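Local coordinates for protein aldo-keto reductase family 1 member C1 (Caenorhabditis elegans, PDB 1QWK) that probably works as an NADPH-dependent aldo-keto reductase of the aldose reductase family, reducing carbonyl compounds to alcohols on a TIM-barrel scaffold, at residues A[232-237]-A[247-252]. Sequence-based numbering, arbitrary orientation.
Sequences QNVLAL and QVLLRY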
# COMPACT_ATOMS: atom_id res chain seq x y z
N GLN A 232 14.00 -9.84 18.30
CA GLN A 232 15.41 -10.01 18.63
C GLN A 232 16.30 -10.12 17.40
O GLN A 232 17.38 -9.54 17.37
CB GLN A 232 15.60 -11.26 19.51
CG GLN A 232 16.99 -11.37 20.14
CD GLN A 232 18.04 -11.95 19.20
OE1 GLN A 232 19.24 -11.86 19.46
NE2 GLN A 232 17.59 -12.56 18.11
N ASN A 233 15.86 -10.87 16.40
CA ASN A 233 16.64 -11.04 15.19
C ASN A 233 16.71 -9.74 14.40
O ASN A 233 17.73 -9.44 13.78
CB ASN A 233 16.05 -12.17 14.34
CG ASN A 233 16.18 -13.53 15.03
OD1 ASN A 233 15.26 -14.35 14.99
ND2 ASN A 233 17.33 -13.77 15.64
N VAL A 234 15.63 -8.97 14.41
CA VAL A 234 15.60 -7.69 13.72
C VAL A 234 16.61 -6.73 14.36
O VAL A 234 17.42 -6.10 13.68
CB VAL A 234 14.20 -7.04 13.76
CG1 VAL A 234 14.27 -5.60 13.25
CG2 VAL A 234 13.23 -7.84 12.90
N LEU A 235 16.56 -6.64 15.69
CA LEU A 235 17.47 -5.77 16.44
C LEU A 235 18.93 -6.18 16.22
O LEU A 235 19.81 -5.33 16.12
CB LEU A 235 17.13 -5.81 17.93
CG LEU A 235 15.73 -5.30 18.30
CD1 LEU A 235 15.49 -5.48 19.80
CD2 LEU A 235 15.60 -3.84 17.91
N ALA A 236 19.17 -7.49 16.16
CA ALA A 236 20.51 -8.02 15.95
C ALA A 236 21.03 -7.65 14.57
O ALA A 236 22.19 -7.25 14.42
CB ALA A 236 20.51 -9.53 16.12
N LEU A 237 20.18 -7.79 13.56
CA LEU A 237 20.59 -7.47 12.19
C LEU A 237 20.76 -5.97 12.02
O LEU A 237 21.62 -5.52 11.25
CB LEU A 237 19.56 -8.00 11.19
CG LEU A 237 19.89 -7.82 9.71
CD1 LEU A 237 21.23 -8.47 9.38
CD2 LEU A 237 18.78 -8.43 8.86
N GLN A 247 14.43 0.32 9.06
CA GLN A 247 15.04 0.13 7.75
C GLN A 247 15.22 -1.36 7.45
O GLN A 247 15.09 -1.79 6.30
CB GLN A 247 16.38 0.87 7.70
CG GLN A 247 16.19 2.37 7.92
CD GLN A 247 17.48 3.13 8.08
OE1 GLN A 247 18.45 2.63 8.66
NE2 GLN A 247 17.50 4.37 7.60
N VAL A 248 15.48 -2.15 8.48
CA VAL A 248 15.63 -3.59 8.30
C VAL A 248 14.29 -4.21 7.90
O VAL A 248 14.23 -5.07 7.02
CB VAL A 248 16.18 -4.26 9.58
CG1 VAL A 248 16.13 -5.78 9.44
CG2 VAL A 248 17.61 -3.81 9.83
N LEU A 249 13.20 -3.79 8.55
CA LEU A 249 11.88 -4.32 8.22
C LEU A 249 11.47 -3.96 6.79
O LEU A 249 10.84 -4.75 6.09
CB LEU A 249 10.83 -3.79 9.20
CG LEU A 249 10.91 -4.32 10.63
CD1 LEU A 249 9.81 -3.69 11.47
CD2 LEU A 249 10.77 -5.85 10.63
N LEU A 250 11.82 -2.75 6.36
CA LEU A 250 11.50 -2.33 5.00
C LEU A 250 12.32 -3.12 3.99
O LEU A 250 11.79 -3.57 2.97
CB LEU A 250 11.76 -0.83 4.83
CG LEU A 250 10.90 0.08 5.73
CD1 LEU A 250 11.27 1.54 5.49
CD2 LEU A 250 9.42 -0.16 5.44
N ARG A 251 13.61 -3.31 4.28
CA ARG A 251 14.48 -4.06 3.38
C ARG A 251 14.01 -5.51 3.31
O ARG A 251 14.12 -6.16 2.27
CB ARG A 251 15.94 -3.99 3.85
CG ARG A 251 16.93 -4.51 2.81
CD ARG A 251 17.02 -3.57 1.60
NE ARG A 251 17.18 -4.32 0.36
CZ ARG A 251 17.33 -3.77 -0.84
NH1 ARG A 251 17.34 -2.45 -0.98
NH2 ARG A 251 17.45 -4.54 -1.91
N TYR A 252 13.49 -6.02 4.43
CA TYR A 252 12.99 -7.38 4.47
C TYR A 252 11.91 -7.55 3.40
O TYR A 252 11.96 -8.47 2.58
CB TYR A 252 12.39 -7.68 5.84
CG TYR A 252 11.52 -8.92 5.86
CD1 TYR A 252 12.08 -10.20 5.87
CD2 TYR A 252 10.13 -8.80 5.83
CE1 TYR A 252 11.27 -11.33 5.84
CE2 TYR A 252 9.31 -9.93 5.81
CZ TYR A 252 9.89 -11.19 5.81
OH TYR A 252 9.08 -12.31 5.78
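Val234 and Leu237, one turn apart on helix 232-241, meet Val248 and Leu249 of helix 245-255 through methyl groups alone. CD2 of Leu237 rests 3.8 Å from CG1 of Val248, the two side chains meeting at a slant. The same Val248 methyl also faces CG1 of Val234 at 4.2 Å, a looser approach, and so lies against both residues of the first helix. Val234 turns its other branch to the neighbouring position: its CG2 lies 3.9 Å from CD2 of Leu249, with the side chains at about a right angle. The valines suit the place where the CA atoms of the two segments come nearest, 6.8 Å apart, because a beta-branched side chain places two methyls close to its own helix. With chi1 at 170° in Val234, CG1 lies beside the carbonyl carbon and CG2 beside the backbone N, and each branch has its own partner. The leucines have the longer reach needed further out; Leu249 does not aim directly at the other helix, yet its CD2 methyl reaches nearer to it.

The short helical segments cross steeply, at 104°, with axes 10.0 Å apart. A linker of three residues joins the two helices, and Pro245, at the start of the second, packs on Val234. Leu289 of helix 283-289 touches both Val234 and Leu237, while Asp231 accepts a hydrogen bond from the backbone N of Val234 at the start of its helix. No hydrogen bond links the two segments, so their contact, away from the predicted catalytic residues of the barrel, rests on dispersion and the burial of aliphatic surface.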